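Local coordinates for trans-isoprenyl diphosphate synthase (Caulobacter crescentus, PDB 3OYR), which probably makes all-trans-octaprenyl diphosphate, a precursor of the quinone side chain, by adding five isopentenyl units to farnesyl diphosphate, at residues I187-T192 and Y220-G225; F228-D233 and D304-L309; G239-E242 and K246-G249; L309-A314 and F339-R344. All coordinates share one frame; numbering follows the deposited sequence. Where two conformers were deposited one is given.

Contact 1 (I187-T192 and Y220-G225); sequences IIQAKT and YGLNLG. With DMA (dimethylallyl diphosphate), chain G.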
loop_
_atom_site.group_PDB
_atom_site.type_symbol
_atom_site.label_atom_id
_atom_site.label_comp_id
_atom_site.label_asym_id
_atom_site.label_seq_id
_atom_site.Cartn_x
_atom_site.Cartn_y
_atom_site.Cartn_z
ATOM N N ILE B 187 18.108 1.597 -8.055
ATOM C CA ILE B 187 16.746 1.159 -8.277
ATOM C C ILE B 187 16.495 -0.277 -7.826
ATOM O O ILE B 187 15.545 -0.524 -7.067
ATOM C CB ILE B 187 16.395 1.278 -9.780
ATOM C CG1 ILE B 187 16.298 2.759 -10.174
ATOM C CG2 ILE B 187 15.174 0.408 -10.162
ATOM C CD1 ILE B 187 16.193 2.997 -11.711
ATOM N N ILE B 188 17.330 -1.223 -8.272
ATOM C CA ILE B 188 17.095 -2.621 -7.895
ATOM C C ILE B 188 17.338 -2.842 -6.402
ATOM O O ILE B 188 16.680 -3.664 -5.787
ATOM C CB ILE B 188 17.825 -3.660 -8.795
ATOM C CG1 ILE B 188 19.362 -3.550 -8.701
ATOM C CG2 ILE B 188 17.359 -3.477 -10.238
ATOM C CD1 ILE B 188 20.129 -4.809 -9.182
ATOM N N GLN B 189 18.236 -2.068 -5.801
ATOM C CA GLN B 189 18.432 -2.236 -4.356
ATOM C C GLN B 189 17.155 -1.857 -3.584
ATOM O O GLN B 189 16.744 -2.558 -2.647
ATOM C CB GLN B 189 19.658 -1.484 -3.848
ATOM C CG GLN B 189 19.904 -1.738 -2.347
ATOM C CD GLN B 189 21.160 -1.095 -1.816
ATOM O OE1 GLN B 189 22.255 -1.311 -2.332
ATOM N NE2 GLN B 189 21.017 -0.343 -0.732
ATOM N N ALA B 190 16.524 -0.774 -4.018
ATOM C CA ALA B 190 15.355 -0.228 -3.351
ATOM C C ALA B 190 14.109 -1.052 -3.638
ATOM O O ALA B 190 13.406 -1.447 -2.720
ATOM C CB ALA B 190 15.143 1.236 -3.754
ATOM N N LYS B 191 13.857 -1.331 -4.914
ATOM C CA LYS B 191 12.605 -1.936 -5.301
ATOM C C LYS B 191 12.565 -3.439 -5.038
ATOM O O LYS B 191 11.478 -3.992 -4.905
ATOM C CB LYS B 191 12.292 -1.640 -6.764
ATOM C CG LYS B 191 12.916 -2.627 -7.731
ATOM C CD LYS B 191 12.296 -2.505 -9.104
ATOM C CE LYS B 191 13.080 -3.360 -10.089
ATOM N NZ LYS B 191 12.450 -3.312 -11.452
ATOM N N THR B 192 13.730 -4.090 -4.959
ATOM C CA THR B 192 13.757 -5.548 -4.807
ATOM C C THR B 192 14.596 -6.039 -3.646
ATOM O O THR B 192 14.136 -6.860 -2.860
ATOM C CB THR B 192 14.200 -6.243 -6.105
ATOM O OG1 THR B 192 13.283 -5.898 -7.160
ATOM C CG2 THR B 192 14.232 -7.768 -5.928
ATOM N N TYR B 220 22.968 -10.521 4.383
ATOM C CA TYR B 220 22.697 -11.704 3.569
ATOM C C TYR B 220 21.534 -11.423 2.619
ATOM O O TYR B 220 21.651 -11.627 1.424
ATOM C CB TYR B 220 22.418 -12.975 4.435
ATOM C CG TYR B 220 21.843 -14.103 3.617
ATOM C CD1 TYR B 220 22.672 -14.930 2.863
ATOM C CD2 TYR B 220 20.460 -14.318 3.545
ATOM C CE1 TYR B 220 22.157 -15.951 2.073
ATOM C CE2 TYR B 220 19.947 -15.336 2.743
ATOM C CZ TYR B 220 20.798 -16.151 2.029
ATOM O OH TYR B 220 20.278 -17.140 1.236
ATOM N N GLY B 221 20.423 -10.940 3.173
ATOM C CA GLY B 221 19.220 -10.695 2.385
ATOM C C GLY B 221 19.403 -9.601 1.334
ATOM O O GLY B 221 18.937 -9.763 0.209
ATOM N N LEU B 222 20.093 -8.505 1.686
ATOM C CA LEU B 222 20.309 -7.403 0.739
ATOM C C LEU B 222 21.096 -7.898 -0.478
ATOM O O LEU B 222 20.677 -7.714 -1.645
ATOM C CB LEU B 222 21.038 -6.244 1.428
ATOM C CG LEU B 222 20.935 -4.828 0.855
ATOM C CD1 LEU B 222 21.864 -4.622 -0.338
ATOM C CD2 LEU B 222 19.509 -4.478 0.486
ATOM N N ASN B 223 22.227 -8.539 -0.214
ATOM C CA ASN B 223 23.015 -9.121 -1.289
ATOM C C ASN B 223 22.284 -10.218 -2.063
ATOM O O ASN B 223 22.397 -10.274 -3.299
ATOM C CB ASN B 223 24.390 -9.577 -0.794
ATOM C CG ASN B 223 25.261 -8.416 -0.403
ATOM O OD1 ASN B 223 25.732 -7.658 -1.252
ATOM N ND2 ASN B 223 25.472 -8.258 0.892
ATOM N N LEU B 224 21.513 -11.058 -1.359
ATOM C CA LEU B 224 20.696 -12.069 -2.055
ATOM C C LEU B 224 19.719 -11.403 -3.020
ATOM O O LEU B 224 19.568 -11.844 -4.157
ATOM C CB LEU B 224 19.939 -12.978 -1.087
ATOM C CG LEU B 224 19.213 -14.086 -1.854
ATOM C CD1 LEU B 224 19.810 -15.411 -1.589
ATOM C CD2 LEU B 224 17.765 -14.114 -1.552
ATOM N N GLY B 225 19.099 -10.313 -2.575
ATOM C CA GLY B 225 18.122 -9.611 -3.397
ATOM C C GLY B 225 18.693 -8.934 -4.626
ATOM O O GLY B 225 18.053 -8.936 -5.677
HETATM C C1 DMA G . 9.955 -5.136 -9.593
HETATM O O1 DMA G . 10.627 -6.000 -10.502
HETATM C C2 DMA G . 8.631 -5.662 -9.132
HETATM C C3 DMA G . 8.222 -5.568 -7.862
HETATM C C4 DMA G . 9.026 -4.934 -6.770
HETATM C C5 DMA G . 6.879 -6.132 -7.536
HETATM P PA DMA G . 10.090 -6.437 -11.977
HETATM O O1A DMA G . 11.340 -6.825 -12.708
HETATM O O2A DMA G . 9.135 -5.439 -12.574
HETATM O O3A DMA G . 9.298 -7.779 -11.545
HETATM P PB DMA G . 8.394 -8.714 -12.505
HETATM O O1B DMA G . 8.122 -9.818 -11.518
HETATM O O2B DMA G . 9.277 -9.073 -13.678
HETATM O O3B DMA G . 7.198 -7.898 -12.941
#
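In the all-helical core of this isoprenyl synthase, helix 181-206 meets helix 211-238 through two small touches, Gln189 with Leu222 and Thr192 with Gly225. The closer backbone approach is at Thr192 and Gly225, whose CA atoms lie 6.1 Å apart. Gly225 has no side chain to hold the helices off, and Thr192 sets its methyl CG2 4.0 Å from Gly225 O. One turn further out, the extended side chain of Gln189 crosses that of Leu222 at about a right angle. Gln189 CG lies anti to the backbone N (chi1 -176°), which carries the amide outward until its OE1 is 3.9 Å from Leu222 CD1. Leu222 was modelled in two conformers, so this half of the contact is the less certain one. No hydrogen bond joins the two segments; the polar end of Thr192 is engaged elsewhere, its OG1 being bonded to Gln229 OE1.

Between residues 189 and 192 the helix widens into a pi-type turn, and in this region the backbone comes up to the ligand: Lys191 O is 3.2 Å from C4 of one dimethylallyl diphosphate. The side chain of Lys191 starts between its backbone N and carbonyl carbon (chi1 86°) and then runs straight, its CD and CE lying along C1 of the same ligand. Its NZ makes a weak bond of 3.4 Å to the ligand O1 and a second bond to Gln170. A lysine-threonine pair at an irregular helix turn, lining the substrate cavity, is characteristic of the trans-prenyltransferase active site.

Contact 2 (F228-D233 and D304-L309); sequences FQLADD and DATLDL. With CA (calcium ion), chain F; DMA (dimethylallyl diphosphate), chain D; DMA (dimethylallyl diphosphate), chain G.
Leu230 and Ala231 carry the apolar part of this contact, packing on Thr306, Leu307 and Leu309 of helix 302-320, whose segment 304-309 runs nearly antiparallel to 228-233. The axes of the two segments pass 8.7 Å apart at an angle of 167°. Leu230 CD1 reaches Leu309 CG at 3.8 Å, while the methyl CG2 of Thr306 sits 3.4 Å from Leu230 O; the hydroxyl of Thr306 turns back to Ala302 O in its own helix. Leu307 CD2 covers Ala231, 4.1 Å from its CB.

Hydrogen bonds gather on the other side of helix 211-238. The side chain of Gln229 bends at chi2 (58°), bringing NE2 to within 2.8 Å of Asp233 OD1, which it meets from above the carboxylate plane (48° out of it). The same NE2 makes a weak 3.3 Å bond to O1A of one dimethylallyl diphosphate. A leucine in place of Gln229 would probably leave the Thr192 hydroxyl without its amide mate and Asp233 less firmly fixed in rotation.

The ionic part centres on Asp232, whose OD1 binds calcium at 2.3 Å. Two oxygens of that same diphosphate and three waters complete the six ligands. Phe228 presents the edge of its ring to O2A of the second ligand. Asp232, Asp233 and Asp236 have the spacing of the second aspartate-rich motif of the FPP/GGPP synthase family, which binds diphosphate through metal ions.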
loop_
_atom_site.group_PDB
_atom_site.type_symbol
_atom_site.label_atom_id
_atom_site.label_comp_id
_atom_site.label_asym_id
_atom_site.label_seq_id
_atom_site.Cartn_x
_atom_site.Cartn_y
_atom_site.Cartn_z
ATOM N N PHE B 228 19.316 -11.709 -6.955
ATOM C CA PHE B 228 17.987 -12.151 -7.360
ATOM C C PHE B 228 17.448 -11.294 -8.494
ATOM O O PHE B 228 16.997 -11.821 -9.515
ATOM C CB PHE B 228 17.015 -12.127 -6.155
ATOM C CG PHE B 228 15.671 -12.748 -6.443
ATOM C CD1 PHE B 228 15.490 -14.129 -6.317
ATOM C CD2 PHE B 228 14.583 -11.957 -6.849
ATOM C CE1 PHE B 228 14.240 -14.714 -6.606
ATOM C CE2 PHE B 228 13.320 -12.537 -7.122
ATOM C CZ PHE B 228 13.153 -13.910 -7.010
ATOM N N GLN B 229 17.509 -9.973 -8.317
ATOM C CA GLN B 229 16.945 -9.053 -9.301
ATOM C C GLN B 229 17.746 -9.005 -10.608
ATOM O O GLN B 229 17.161 -8.941 -11.702
ATOM C CB GLN B 229 16.806 -7.665 -8.705
ATOM C CG GLN B 229 16.033 -6.718 -9.599
ATOM C CD GLN B 229 14.632 -7.213 -9.928
ATOM O OE1 GLN B 229 13.890 -7.644 -9.053
ATOM N NE2 GLN B 229 14.273 -7.155 -11.192
ATOM N N LEU B 230 19.073 -9.029 -10.495
ATOM C CA LEU B 230 19.953 -9.173 -11.671
ATOM C C LEU B 230 19.607 -10.421 -12.485
ATOM O O LEU B 230 19.459 -10.332 -13.704
ATOM C CB LEU B 230 21.424 -9.194 -11.259
ATOM C CG LEU B 230 21.934 -7.820 -10.810
ATOM C CD1 LEU B 230 23.232 -7.962 -10.082
ATOM C CD2 LEU B 230 22.107 -6.922 -11.978
ATOM N N ALA B 231 19.445 -11.565 -11.810
ATOM C CA ALA B 231 19.004 -12.792 -12.482
ATOM C C ALA B 231 17.609 -12.637 -13.079
ATOM O O ALA B 231 17.377 -13.090 -14.191
ATOM C CB ALA B 231 19.056 -13.991 -11.550
ATOM N N ASP B 232 16.699 -11.978 -12.360
ATOM C CA ASP B 232 15.360 -11.705 -12.880
ATOM C C ASP B 232 15.401 -10.853 -14.141
ATOM O O ASP B 232 14.681 -11.127 -15.109
ATOM C CB ASP B 232 14.474 -11.019 -11.835
ATOM C CG ASP B 232 13.051 -10.859 -12.311
ATOM O OD1 ASP B 232 12.707 -9.763 -12.841
ATOM O OD2 ASP B 232 12.289 -11.848 -12.206
ATOM N N ASP B 233 16.240 -9.817 -14.128
ATOM C CA ASP B 233 16.417 -8.961 -15.294
ATOM C C ASP B 233 16.998 -9.725 -16.496
ATOM O O ASP B 233 16.552 -9.524 -17.625
ATOM C CB ASP B 233 17.251 -7.726 -14.938
ATOM C CG ASP B 233 16.466 -6.714 -14.086
ATOM O OD1 ASP B 233 15.248 -6.901 -13.856
ATOM O OD2 ASP B 233 17.065 -5.718 -13.646
ATOM N N ASP B 304 25.448 -12.837 -19.955
ATOM C CA ASP B 304 26.459 -13.500 -19.125
ATOM C C ASP B 304 27.090 -12.572 -18.102
ATOM O O ASP B 304 27.273 -12.958 -16.948
ATOM C CB ASP B 304 27.535 -14.178 -19.981
ATOM C CG ASP B 304 27.053 -15.481 -20.600
ATOM O OD1 ASP B 304 27.462 -15.778 -21.745
ATOM O OD2 ASP B 304 26.260 -16.205 -19.948
ATOM N N ALA B 305 27.410 -11.354 -18.532
ATOM C CA ALA B 305 28.006 -10.335 -17.662
ATOM C C ALA B 305 27.072 -9.919 -16.495
ATOM O O ALA B 305 27.539 -9.695 -15.376
ATOM C CB ALA B 305 28.441 -9.120 -18.479
ATOM N N THR B 306 25.767 -9.842 -16.767
ATOM C CA THR B 306 24.726 -9.614 -15.753
ATOM C C THR B 306 24.752 -10.700 -14.674
ATOM O O THR B 306 24.771 -10.400 -13.463
ATOM C CB THR B 306 23.326 -9.570 -16.411
ATOM O OG1 THR B 306 23.297 -8.540 -17.405
ATOM C CG2 THR B 306 22.232 -9.275 -15.376
ATOM N N LEU B 307 24.783 -11.956 -15.122
ATOM C CA LEU B 307 24.854 -13.105 -14.223
ATOM C C LEU B 307 26.182 -13.243 -13.477
ATOM O O LEU B 307 26.200 -13.770 -12.353
ATOM C CB LEU B 307 24.462 -14.412 -14.942
ATOM C CG LEU B 307 23.028 -14.504 -15.510
ATOM C CD1 LEU B 307 22.807 -15.816 -16.271
ATOM C CD2 LEU B 307 21.944 -14.336 -14.443
ATOM N N ASP B 308 27.274 -12.761 -14.081
ATOM C CA ASP B 308 28.581 -12.647 -13.391
ATOM C C ASP B 308 28.479 -11.696 -12.205
ATOM O O ASP B 308 29.016 -11.962 -11.116
ATOM C CB ASP B 308 29.687 -12.124 -14.323
ATOM C CG ASP B 308 30.166 -13.163 -15.340
ATOM O OD1 ASP B 308 30.710 -12.747 -16.390
ATOM O OD2 ASP B 308 30.003 -14.381 -15.109
ATOM N N LEU B 309 27.795 -10.584 -12.421
ATOM C CA LEU B 309 27.578 -9.614 -11.360
ATOM C C LEU B 309 26.637 -10.204 -10.298
ATOM O O LEU B 309 26.888 -10.081 -9.102
ATOM C CB LEU B 309 27.036 -8.298 -11.931
ATOM C CG LEU B 309 26.834 -7.129 -10.952
ATOM C CD1 LEU B 309 28.115 -6.808 -10.175
ATOM C CD2 LEU B 309 26.317 -5.879 -11.672
HETATM CA CA CA F . 11.355 -8.641 -14.264
HETATM C C1 DMA D . 8.688 -11.146 -8.493
HETATM O O1 DMA D . 9.133 -11.923 -7.372
HETATM C C2 DMA D . 9.198 -9.852 -7.966
HETATM C C3 DMA D . 10.401 -9.374 -8.292
HETATM C C4 DMA D . 11.291 -10.026 -9.319
HETATM C C5 DMA D . 10.831 -8.114 -7.608
HETATM P PA DMA D . 9.380 -13.508 -7.342
HETATM O O1A DMA D . 9.903 -13.948 -5.989
HETATM O O2A DMA D . 10.227 -13.876 -8.528
HETATM O O3A DMA D . 7.837 -13.947 -7.577
HETATM P PB DMA D . 6.996 -15.172 -6.919
HETATM O O1B DMA D . 6.569 -14.697 -5.544
HETATM O O2B DMA D . 5.869 -15.170 -7.931
HETATM O O3B DMA D . 7.853 -16.408 -6.891
HETATM C C1 DMA G . 9.955 -5.136 -9.593
HETATM O O1 DMA G . 10.627 -6.000 -10.502
HETATM C C2 DMA G . 8.631 -5.662 -9.132
HETATM C C3 DMA G . 8.222 -5.568 -7.862
HETATM C C4 DMA G . 9.026 -4.934 -6.770
HETATM C C5 DMA G . 6.879 -6.132 -7.536
HETATM P PA DMA G . 10.090 -6.437 -11.977
HETATM O O1A DMA G . 11.340 -6.825 -12.708
HETATM O O2A DMA G . 9.135 -5.439 -12.574
HETATM O O3A DMA G . 9.298 -7.779 -11.545
HETATM P PB DMA G . 8.394 -8.714 -12.505
HETATM O O1B DMA G . 8.122 -9.818 -11.518
HETATM O O2B DMA G . 9.277 -9.073 -13.678
HETATM O O3B DMA G . 7.198 -7.898 -12.941
HETATM O O HOH W 1 11.482 -10.568 -15.669
HETATM O O HOH W 2 13.264 -7.656 -15.196
HETATM O O HOH W 3 10.045 -7.702 -16.059
#

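Contact 3 (G239-E242 and K246-G249); sequences GATE and KNAG. With DMA (dimethylallyl diphosphate), chain G.
Thr241 lies against the backbone of residues 246-248, its methyl CG2 3.3 Å from Asn247 ND2. The two side chains cross at a slant, and the hydroxyl accepts the one direct hydrogen bond that crosses the contact. Ala248 N donates this weak but fairly straight bond to Thr241 OG1 (3.3 Å, 160° at the hydrogen). The CA-H of Thr241 points to Lys246 O, a C-H...O contact of 3.5 Å. A water bound to Thr241 OG1 at 2.7 Å also accepts a weak bond from Asn247 ND2, bridging the two side chains. At the other end of the contact Ala248 CB rests 3.5 Å from Gly239 O.

Lys246 uses its backbone for this turn and sends its side chain the other way. Beyond CG the chain is extended, and it delivers NZ to the terminal phosphate of a dimethylallyl diphosphate, 3.0 Å from O1B, with a weak hydrogen bond of 3.3 Å from NZ to O2B. NZ also forms a salt bridge with Asp232, which binds calcium, so the ammonium probably balances both negative groups. With an alanine here, the terminal phosphate and the Asp232 carboxylate would probably both be left without this positive mate.

The contact thus folds the short helix 241-244 back on the loop that follows it. From strand 113-114, Leu113 packs on Thr241 and Asn247, and Arg114 on Lys246; Gly249, at the N-cap of helix 250-254, is backbone-bonded to Asp236 near the end of helix 211-238.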
loop_
_atom_site.group_PDB
_atom_site.type_symbol
_atom_site.label_atom_id
_atom_site.label_comp_id
_atom_site.label_asym_id
_atom_site.label_seq_id
_atom_site.Cartn_x
_atom_site.Cartn_y
_atom_site.Cartn_z
ATOM N N GLY B 239 14.690 -16.038 -20.580
ATOM C CA GLY B 239 13.786 -17.084 -20.075
ATOM C C GLY B 239 12.603 -17.388 -20.979
ATOM O O GLY B 239 12.311 -16.639 -21.909
ATOM N N ALA B 240 11.916 -18.491 -20.703
ATOM C CA ALA B 240 10.684 -18.822 -21.426
ATOM C C ALA B 240 9.477 -18.487 -20.576
ATOM O O ALA B 240 9.447 -18.786 -19.375
ATOM C CB ALA B 240 10.652 -20.285 -21.812
ATOM N N THR B 241 8.486 -17.879 -21.219
ATOM C CA THR B 241 7.245 -17.458 -20.596
ATOM C C THR B 241 6.589 -18.560 -19.786
ATOM O O THR B 241 6.095 -18.318 -18.677
ATOM C CB THR B 241 6.289 -16.949 -21.660
ATOM O OG1 THR B 241 6.900 -15.827 -22.291
ATOM C CG2 THR B 241 4.945 -16.516 -21.061
ATOM N N GLU B 242 6.650 -19.773 -20.326
ATOM C CA GLU B 242 6.020 -20.934 -19.721
ATOM C C GLU B 242 6.684 -21.387 -18.417
ATOM O O GLU B 242 6.008 -21.904 -17.529
ATOM C CB GLU B 242 5.934 -22.075 -20.746
ATOM C CG GLU B 242 5.557 -21.576 -22.149
ATOM C CD GLU B 242 4.564 -22.471 -22.880
ATOM O OE1 GLU B 242 4.251 -22.156 -24.051
ATOM O OE2 GLU B 242 4.091 -23.474 -22.292
ATOM N N LYS B 246 5.409 -15.456 -16.374
ATOM C CA LYS B 246 5.152 -14.089 -16.794
ATOM C C LYS B 246 5.820 -13.926 -18.158
ATOM O O LYS B 246 6.714 -14.691 -18.492
ATOM C CB LYS B 246 5.710 -13.096 -15.759
ATOM C CG LYS B 246 7.201 -13.251 -15.467
ATOM C CD LYS B 246 7.621 -12.531 -14.172
ATOM C CE LYS B 246 9.114 -12.374 -14.099
ATOM N NZ LYS B 246 9.591 -12.161 -12.686
ATOM N N ASN B 247 5.371 -12.947 -18.944
ATOM C CA ASN B 247 5.901 -12.725 -20.286
ATOM C C ASN B 247 7.356 -12.274 -20.331
ATOM O O ASN B 247 7.706 -11.208 -19.802
ATOM C CB ASN B 247 5.011 -11.743 -21.069
ATOM C CG ASN B 247 3.621 -12.306 -21.319
ATOM O OD1 ASN B 247 2.599 -11.648 -21.081
ATOM N ND2 ASN B 247 3.578 -13.545 -21.762
ATOM N N ALA B 248 8.194 -13.100 -20.957
ATOM C CA ALA B 248 9.537 -12.690 -21.366
ATOM C C ALA B 248 9.407 -11.476 -22.262
ATOM O O ALA B 248 8.542 -11.449 -23.131
ATOM C CB ALA B 248 10.246 -13.830 -22.113
ATOM N N GLY B 249 10.236 -10.458 -22.037
ATOM C CA GLY B 249 10.190 -9.252 -22.865
ATOM C C GLY B 249 9.333 -8.099 -22.369
ATOM O O GLY B 249 9.215 -7.074 -23.057
HETATM C C1 DMA G . 9.955 -5.136 -9.593
HETATM O O1 DMA G . 10.627 -6.000 -10.502
HETATM C C2 DMA G . 8.631 -5.662 -9.132
HETATM C C3 DMA G . 8.222 -5.568 -7.862
HETATM C C4 DMA G . 9.026 -4.934 -6.770
HETATM C C5 DMA G . 6.879 -6.132 -7.536
HETATM P PA DMA G . 10.090 -6.437 -11.977
HETATM O O1A DMA G . 11.340 -6.825 -12.708
HETATM O O2A DMA G . 9.135 -5.439 -12.574
HETATM O O3A DMA G . 9.298 -7.779 -11.545
HETATM P PB DMA G . 8.394 -8.714 -12.505
HETATM O O1B DMA G . 8.122 -9.818 -11.518
HETATM O O2B DMA G . 9.277 -9.073 -13.678
HETATM O O3B DMA G . 7.198 -7.898 -12.941
HETATM O O HOH W 4 5.163 -14.746 -23.994
#

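Contact 4 (L309-A314 and F339-R344); sequences LAADYA and FAVSRR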
loop_
_atom_site.group_PDB
_atom_site.type_symbol
_atom_site.label_atom_id
_atom_site.label_comp_id
_atom_site.label_asym_id
_atom_site.label_seq_id
_atom_site.Cartn_x
_atom_site.Cartn_y
_atom_site.Cartn_z
ATOM N N LEU B 309 27.795 -10.584 -12.421
ATOM C CA LEU B 309 27.578 -9.614 -11.360
ATOM C C LEU B 309 26.637 -10.204 -10.298
ATOM O O LEU B 309 26.888 -10.081 -9.102
ATOM C CB LEU B 309 27.036 -8.298 -11.931
ATOM C CG LEU B 309 26.834 -7.129 -10.952
ATOM C CD1 LEU B 309 28.115 -6.808 -10.175
ATOM C CD2 LEU B 309 26.317 -5.879 -11.672
ATOM N N ALA B 310 25.583 -10.878 -10.746
ATOM C CA ALA B 310 24.666 -11.565 -9.826
ATOM C C ALA B 310 25.411 -12.557 -8.936
ATOM O O ALA B 310 25.210 -12.568 -7.708
ATOM C CB ALA B 310 23.530 -12.283 -10.602
ATOM N N ALA B 311 26.290 -13.366 -9.539
ATOM C CA ALA B 311 27.113 -14.320 -8.787
ATOM C C ALA B 311 28.030 -13.630 -7.764
ATOM O O ALA B 311 28.255 -14.166 -6.674
ATOM C CB ALA B 311 27.934 -15.220 -9.750
ATOM N N ASP B 312 28.532 -12.439 -8.110
ATOM C CA ASP B 312 29.317 -11.605 -7.176
ATOM C C ASP B 312 28.508 -11.218 -5.937
ATOM O O ASP B 312 28.995 -11.279 -4.808
ATOM C CB ASP B 312 29.823 -10.332 -7.873
ATOM C CG ASP B 312 31.003 -10.585 -8.811
ATOM O OD1 ASP B 312 31.509 -11.728 -8.850
ATOM O OD2 ASP B 312 31.433 -9.630 -9.503
ATOM N N TYR B 313 27.261 -10.825 -6.154
ATOM C CA TYR B 313 26.352 -10.522 -5.046
ATOM C C TYR B 313 26.002 -11.774 -4.257
ATOM O O TYR B 313 25.953 -11.725 -3.020
ATOM C CB TYR B 313 25.103 -9.773 -5.533
ATOM C CG TYR B 313 25.405 -8.323 -5.859
ATOM C CD1 TYR B 313 25.364 -7.859 -7.167
ATOM C CD2 TYR B 313 25.754 -7.426 -4.858
ATOM C CE1 TYR B 313 25.634 -6.527 -7.463
ATOM C CE2 TYR B 313 26.054 -6.099 -5.147
ATOM C CZ TYR B 313 25.981 -5.662 -6.456
ATOM O OH TYR B 313 26.270 -4.362 -6.758
ATOM N N ALA B 314 25.824 -12.903 -4.948
ATOM C CA ALA B 314 25.566 -14.177 -4.253
ATOM C C ALA B 314 26.718 -14.610 -3.343
ATOM O O ALA B 314 26.462 -15.137 -2.254
ATOM C CB ALA B 314 25.232 -15.271 -5.216
ATOM N N PHE B 339 21.084 -20.463 -5.899
ATOM C CA PHE B 339 19.827 -20.639 -6.602
ATOM C C PHE B 339 19.302 -19.325 -7.175
ATOM O O PHE B 339 18.788 -19.298 -8.296
ATOM C CB PHE B 339 18.766 -21.295 -5.711
ATOM C CG PHE B 339 17.459 -21.516 -6.411
ATOM C CD1 PHE B 339 17.311 -22.567 -7.310
ATOM C CD2 PHE B 339 16.383 -20.664 -6.196
ATOM C CE1 PHE B 339 16.099 -22.781 -7.964
ATOM C CE2 PHE B 339 15.169 -20.864 -6.856
ATOM C CZ PHE B 339 15.027 -21.928 -7.729
ATOM N N ALA B 340 19.428 -18.242 -6.407
ATOM C CA ALA B 340 19.051 -16.910 -6.897
ATOM C C ALA B 340 19.653 -16.590 -8.273
ATOM O O ALA B 340 18.973 -16.037 -9.128
ATOM C CB ALA B 340 19.404 -15.836 -5.879
ATOM N N VAL B 341 20.913 -16.977 -8.484
ATOM C CA VAL B 341 21.616 -16.763 -9.750
ATOM C C VAL B 341 21.304 -17.851 -10.794
ATOM O O VAL B 341 21.106 -17.541 -11.972
ATOM C CB VAL B 341 23.148 -16.673 -9.521
ATOM C CG1 VAL B 341 23.885 -16.372 -10.807
ATOM C CG2 VAL B 341 23.460 -15.597 -8.478
ATOM N N SER B 342 21.233 -19.111 -10.367
ATOM C CA SER B 342 21.086 -20.234 -11.329
ATOM C C SER B 342 19.663 -20.515 -11.846
ATOM O O SER B 342 19.505 -21.067 -12.946
ATOM C CB SER B 342 21.705 -21.524 -10.777
ATOM O OG SER B 342 20.976 -22.028 -9.677
ATOM N N ARG B 343 18.646 -20.119 -11.070
ATOM C CA ARG B 343 17.226 -20.404 -11.377
ATOM C C ARG B 343 16.744 -20.012 -12.777
ATOM O O ARG B 343 17.288 -19.105 -13.418
ATOM C CB ARG B 343 16.310 -19.731 -10.341
ATOM C CG ARG B 343 16.335 -18.228 -10.420
ATOM C CD ARG B 343 15.957 -17.506 -9.114
ATOM N NE ARG B 343 16.022 -16.054 -9.335
ATOM C CZ ARG B 343 15.009 -15.326 -9.792
ATOM N NH1 ARG B 343 15.147 -14.015 -9.980
ATOM N NH2 ARG B 343 13.839 -15.904 -10.030
ATOM N N ARG B 344 15.700 -20.704 -13.221
ATOM C CA ARG B 344 15.049 -20.449 -14.504
ATOM C C ARG B 344 13.709 -19.746 -14.328
ATOM O O ARG B 344 13.085 -19.342 -15.309
ATOM C CB ARG B 344 14.852 -21.772 -15.275
ATOM C CG ARG B 344 16.148 -22.557 -15.574
ATOM C CD ARG B 344 17.209 -21.668 -16.207
ATOM N NE ARG B 344 16.728 -21.050 -17.449
ATOM C CZ ARG B 344 17.235 -19.950 -18.004
ATOM N NH1 ARG B 344 18.260 -19.311 -17.441
ATOM N NH2 ARG B 344 16.712 -19.487 -19.131
#
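Val341 is pressed against the row formed by Ala310, Ala311 and Ala314, and it alone supplies the side chain that helix 328-342 brings to the contact. The tight part belongs to its CG2 methyl. That atom sits between two alanines a helical turn apart, 3.9 Å from Ala310 CB and 3.7 Å from Ala314 CB, and it also touches the backbone between them, 3.6 Å from Ala310 O. With CG1 anti to the backbone N (chi1 -177°), both methyls of the valine face helix 302-320, and the small alanines let the helices come near: the CA atoms of Ala310 and Val341 are 6.0 Å apart.

The looser side is that of the other methyl, where Val341 CG1 stands 4.3 Å from Ala311 CB. Ala311 is partly exposed, and Arg19, from the N-terminal loop, touches it as well. No polar bond crosses the contact.

The helix ends at Ser342. Arg343 folds back so that its NE donates to Ala340 O at 3.0 Å, the oxygen lying near the guanidinium plane, while its CB covers one face of the Phe339 ring toward the rim. The guanidinium then reaches helix 211-238, where NH1 bonds to Phe228 O and the group makes a cation-pi contact with the Phe228 ring. Tyr313 leads to the same helix, touching Asn223, Leu226 and Leu230, so helices 302-320 and 328-342 both pack on helix 211-238.

How the contacts relate
From the N terminus, contact 1 comes first, closing a mostly helical hairpin of helices 181-206 and 211-238, with 27 residues between its segments. Contact 2 opens further along the latter helix and closes a loop of 70 residues by bringing helix 302-320 back to it. Contact 3, a local turn, lies wholly within that loop. Contact 4 begins at Leu309, where contact 2 ends, and joins helix 302-320 to the C-terminal helix 328-342. No two contacts cross. Helix 211-238 is shared by contacts 1 and 2, and contact 4 also touches it. Contacts 1, 2 and 3 all reach the same dimethylallyl diphosphate.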